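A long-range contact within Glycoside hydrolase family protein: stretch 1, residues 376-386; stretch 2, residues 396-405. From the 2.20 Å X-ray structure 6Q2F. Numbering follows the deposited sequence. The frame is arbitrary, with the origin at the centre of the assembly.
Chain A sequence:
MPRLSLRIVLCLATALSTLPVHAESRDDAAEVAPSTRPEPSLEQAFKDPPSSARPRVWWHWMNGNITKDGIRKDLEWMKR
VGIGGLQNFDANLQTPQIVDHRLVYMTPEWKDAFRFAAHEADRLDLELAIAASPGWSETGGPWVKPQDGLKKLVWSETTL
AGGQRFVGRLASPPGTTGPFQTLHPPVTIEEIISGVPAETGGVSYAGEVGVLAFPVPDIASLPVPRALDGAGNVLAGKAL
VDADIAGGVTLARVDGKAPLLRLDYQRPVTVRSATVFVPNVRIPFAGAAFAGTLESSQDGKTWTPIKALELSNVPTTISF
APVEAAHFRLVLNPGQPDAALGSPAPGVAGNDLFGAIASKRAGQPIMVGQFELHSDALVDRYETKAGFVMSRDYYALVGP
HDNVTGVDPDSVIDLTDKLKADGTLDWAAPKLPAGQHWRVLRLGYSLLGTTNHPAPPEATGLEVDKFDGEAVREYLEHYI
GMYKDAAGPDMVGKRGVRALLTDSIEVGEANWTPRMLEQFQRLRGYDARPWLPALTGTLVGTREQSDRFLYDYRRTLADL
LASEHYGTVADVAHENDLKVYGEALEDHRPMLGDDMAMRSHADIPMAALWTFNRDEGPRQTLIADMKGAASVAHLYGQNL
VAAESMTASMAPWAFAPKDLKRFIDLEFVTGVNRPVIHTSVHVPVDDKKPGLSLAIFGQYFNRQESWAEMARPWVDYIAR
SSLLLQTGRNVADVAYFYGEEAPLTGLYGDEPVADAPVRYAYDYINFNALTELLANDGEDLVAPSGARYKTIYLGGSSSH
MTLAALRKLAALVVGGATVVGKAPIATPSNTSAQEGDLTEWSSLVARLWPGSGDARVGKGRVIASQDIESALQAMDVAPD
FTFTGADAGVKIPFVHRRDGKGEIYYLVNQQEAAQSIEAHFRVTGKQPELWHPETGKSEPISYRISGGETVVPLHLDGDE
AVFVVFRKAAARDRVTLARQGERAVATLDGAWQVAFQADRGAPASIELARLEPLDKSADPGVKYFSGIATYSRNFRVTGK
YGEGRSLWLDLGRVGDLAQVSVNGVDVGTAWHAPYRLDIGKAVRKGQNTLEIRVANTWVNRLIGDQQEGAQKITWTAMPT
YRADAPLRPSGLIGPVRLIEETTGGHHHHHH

Stretch 1, residues 376-386: DALVDRYETKA
Stretch 2 (396-405) ALVGPHDNVT

The two stretches run antiparallel, with CA-to-CA approaches of 7.6 Å for Ala 377 and Val 404, 6.3 Å for Asp 380 and Gly 399, and 7.7 Å for Arg 381 and Leu 397. Stretch 1 is extended up to Asp 380 (phi/psi -65/127), turns at Arg 381 (52/48), the N-cap residue, and becomes helical over 382-385; stretch 2 is irregular. Together they bury 350 Å².

Leu 397 (m, t; phi/psi -77/76) contributes the largest share. Its CB points toward stretch 1, placing CD1 3.8 Å from Thr 384 CG2 and 4.0 Å from Lys 385 CG, while CD2 lies 3.7 Å from Arg 381 NH1. The t rotamer of Thr 384 offers its methyl to this leucine.

Polar contacts centre on Asp 380 (chi1 t, chi2 51°). Its OD2 accepts from Arg 381 NH2 (2.7 Å) in a salt bridge, and weakly from Arg 381 NE (3.1 Å). Arg 381, with chi angles -94°, 156°, -59° and 178°, lays one guanidinium face against Leu 397 CA. Lys 385 (m, t, t, t) extends so that NZ donates to Asp 380 O (2.7 Å) and to water 1 (2.7 Å), which donates to Asp 380 OD2 (2.7 Å) and Leu 397 O (2.8 Å), bridging the stretches.

Farther along, Ala 377 CB meets Val 404 CG2 (chi1 m) at 4.1 Å.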

# COMPACT_ATOMS: atom_id res chain seq x y z
N ASP A 376 -16.03 -38.14 6.91
CA ASP A 376 -16.55 -37.19 7.87
C ASP A 376 -16.52 -35.76 7.32
O ASP A 376 -15.86 -35.46 6.32
CB ASP A 376 -15.78 -37.26 9.19
CG ASP A 376 -14.27 -37.32 8.99
OD1 ASP A 376 -13.82 -37.69 7.88
OD2 ASP A 376 -13.53 -37.01 9.95
N ALA A 377 -17.26 -34.89 7.99
CA ALA A 377 -17.29 -33.48 7.66
C ALA A 377 -16.12 -32.78 8.34
O ALA A 377 -15.94 -32.90 9.56
CB ALA A 377 -18.61 -32.85 8.10
N LEU A 378 -15.32 -32.06 7.56
CA LEU A 378 -14.21 -31.29 8.09
C LEU A 378 -14.56 -29.81 8.03
O LEU A 378 -15.55 -29.40 7.40
CB LEU A 378 -12.92 -31.58 7.31
CG LEU A 378 -12.01 -32.75 7.73
CD1 LEU A 378 -12.81 -34.00 7.97
CD2 LEU A 378 -10.93 -33.03 6.68
N VAL A 379 -13.75 -28.99 8.71
CA VAL A 379 -13.91 -27.55 8.57
C VAL A 379 -13.69 -27.17 7.12
O VAL A 379 -12.61 -27.40 6.55
CB VAL A 379 -12.96 -26.80 9.50
CG1 VAL A 379 -13.02 -25.30 9.18
CG2 VAL A 379 -13.34 -27.06 10.96
N ASP A 380 -14.72 -26.61 6.49
CA ASP A 380 -14.61 -26.22 5.10
C ASP A 380 -13.57 -25.11 4.95
O ASP A 380 -13.62 -24.10 5.65
CB ASP A 380 -15.97 -25.76 4.58
CG ASP A 380 -15.91 -25.32 3.15
OD1 ASP A 380 -15.38 -26.10 2.32
OD2 ASP A 380 -16.36 -24.19 2.85
N ARG A 381 -12.61 -25.33 4.06
CA ARG A 381 -11.53 -24.38 3.78
C ARG A 381 -10.81 -23.94 5.05
O ARG A 381 -10.54 -22.75 5.27
CB ARG A 381 -12.05 -23.19 2.98
CG ARG A 381 -11.84 -23.42 1.47
CD ARG A 381 -12.79 -22.63 0.65
NE ARG A 381 -14.18 -22.96 0.96
CZ ARG A 381 -15.20 -22.34 0.38
NH1 ARG A 381 -14.95 -21.39 -0.52
NH2 ARG A 381 -16.45 -22.66 0.68
N TYR A 382 -10.44 -24.93 5.88
CA TYR A 382 -9.83 -24.62 7.17
C TYR A 382 -8.44 -24.02 6.99
O TYR A 382 -8.04 -23.16 7.79
CB TYR A 382 -9.77 -25.87 8.06
CG TYR A 382 -8.56 -26.76 7.88
CD1 TYR A 382 -7.38 -26.52 8.58
CD2 TYR A 382 -8.60 -27.85 7.02
CE1 TYR A 382 -6.26 -27.32 8.41
CE2 TYR A 382 -7.49 -28.67 6.85
CZ TYR A 382 -6.33 -28.40 7.55
OH TYR A 382 -5.23 -29.22 7.38
N GLU A 383 -7.70 -24.45 5.97
CA GLU A 383 -6.34 -23.93 5.78
C GLU A 383 -6.35 -22.41 5.69
O GLU A 383 -5.55 -21.73 6.35
CB GLU A 383 -5.70 -24.55 4.54
CG GLU A 383 -5.48 -26.07 4.63
CD GLU A 383 -6.58 -26.83 3.93
OE1 GLU A 383 -7.61 -26.21 3.64
OE2 GLU A 383 -6.42 -28.05 3.68
N THR A 384 -7.25 -21.84 4.87
CA THR A 384 -7.27 -20.38 4.77
C THR A 384 -7.87 -19.75 6.02
O THR A 384 -7.37 -18.72 6.50
CB THR A 384 -7.99 -19.91 3.50
OG1 THR A 384 -8.01 -18.48 3.45
CG2 THR A 384 -9.40 -20.43 3.41
N LYS A 385 -8.90 -20.37 6.61
CA LYS A 385 -9.51 -19.80 7.81
C LYS A 385 -8.55 -19.81 8.99
O LYS A 385 -8.65 -18.96 9.87
CB LYS A 385 -10.80 -20.55 8.18
CG LYS A 385 -11.96 -20.32 7.22
CD LYS A 385 -13.08 -21.34 7.47
CE LYS A 385 -14.26 -21.12 6.50
NZ LYS A 385 -15.30 -22.19 6.62
N ALA A 386 -7.62 -20.76 9.01
CA ALA A 386 -6.61 -20.83 10.07
C ALA A 386 -5.42 -19.94 9.78
O ALA A 386 -4.48 -19.92 10.58
CB ALA A 386 -6.14 -22.27 10.26
N ALA A 396 -17.07 -14.48 2.47
CA ALA A 396 -17.49 -15.08 1.22
C ALA A 396 -17.34 -16.60 1.21
O ALA A 396 -17.90 -17.26 0.33
CB ALA A 396 -16.70 -14.47 0.05
N LEU A 397 -16.60 -17.17 2.16
CA LEU A 397 -16.42 -18.62 2.25
C LEU A 397 -17.69 -19.24 2.85
O LEU A 397 -17.75 -19.63 4.01
CB LEU A 397 -15.20 -18.98 3.08
CG LEU A 397 -13.90 -18.26 2.75
CD1 LEU A 397 -12.81 -18.73 3.69
CD2 LEU A 397 -13.52 -18.52 1.29
N VAL A 398 -18.72 -19.33 2.03
CA VAL A 398 -20.00 -19.87 2.49
C VAL A 398 -19.90 -21.38 2.56
O VAL A 398 -19.52 -22.05 1.59
CB VAL A 398 -21.16 -19.42 1.58
CG1 VAL A 398 -22.49 -19.78 2.21
CG2 VAL A 398 -21.06 -17.92 1.32
N GLY A 399 -20.23 -21.94 3.72
CA GLY A 399 -20.13 -23.36 3.92
C GLY A 399 -21.34 -24.10 3.40
O GLY A 399 -22.37 -23.51 3.03
N PRO A 400 -21.24 -25.42 3.37
CA PRO A 400 -22.42 -26.23 3.06
C PRO A 400 -23.44 -26.07 4.16
O PRO A 400 -23.12 -25.76 5.31
CB PRO A 400 -21.87 -27.66 3.00
CG PRO A 400 -20.72 -27.62 3.95
CD PRO A 400 -20.10 -26.25 3.80
N HIS A 401 -24.71 -26.26 3.80
CA HIS A 401 -25.80 -26.07 4.74
C HIS A 401 -26.23 -27.37 5.41
O HIS A 401 -27.39 -27.48 5.83
CB HIS A 401 -26.97 -25.39 4.03
CG HIS A 401 -26.60 -24.10 3.37
ND1 HIS A 401 -25.90 -23.11 4.03
CD2 HIS A 401 -26.82 -23.63 2.12
CE1 HIS A 401 -25.71 -22.08 3.21
NE2 HIS A 401 -26.26 -22.38 2.05
N ASP A 402 -25.32 -28.33 5.54
CA ASP A 402 -25.63 -29.71 5.94
C ASP A 402 -26.03 -29.87 7.40
O ASP A 402 -26.32 -31.00 7.81
CB ASP A 402 -24.43 -30.61 5.64
CG ASP A 402 -23.12 -30.03 6.15
OD1 ASP A 402 -23.15 -29.05 6.93
OD2 ASP A 402 -22.06 -30.57 5.79
N ASN A 403 -26.04 -28.81 8.21
CA ASN A 403 -26.54 -28.86 9.59
C ASN A 403 -25.78 -29.87 10.46
O ASN A 403 -26.35 -30.44 11.39
CB ASN A 403 -28.04 -29.17 9.62
CG ASN A 403 -28.87 -28.09 8.95
OD1 ASN A 403 -29.53 -28.33 7.93
ND2 ASN A 403 -28.84 -26.89 9.51
N VAL A 404 -24.50 -30.08 10.17
CA VAL A 404 -23.70 -31.00 10.96
C VAL A 404 -23.18 -30.28 12.21
O VAL A 404 -23.12 -29.06 12.29
CB VAL A 404 -22.53 -31.58 10.14
CG1 VAL A 404 -23.05 -32.17 8.83
CG2 VAL A 404 -21.51 -30.52 9.85
N THR A 405 -22.82 -31.08 13.21
CA THR A 405 -22.16 -30.59 14.41
C THR A 405 -20.97 -31.49 14.68
O THR A 405 -21.09 -32.71 14.61
CB THR A 405 -23.10 -30.57 15.61
OG1 THR A 405 -24.13 -29.60 15.37
CG2 THR A 405 -22.36 -30.18 16.87
O HOH W 1 -17.12 -22.34 4.61
O HOH W 2 -17.10 -19.31 6.98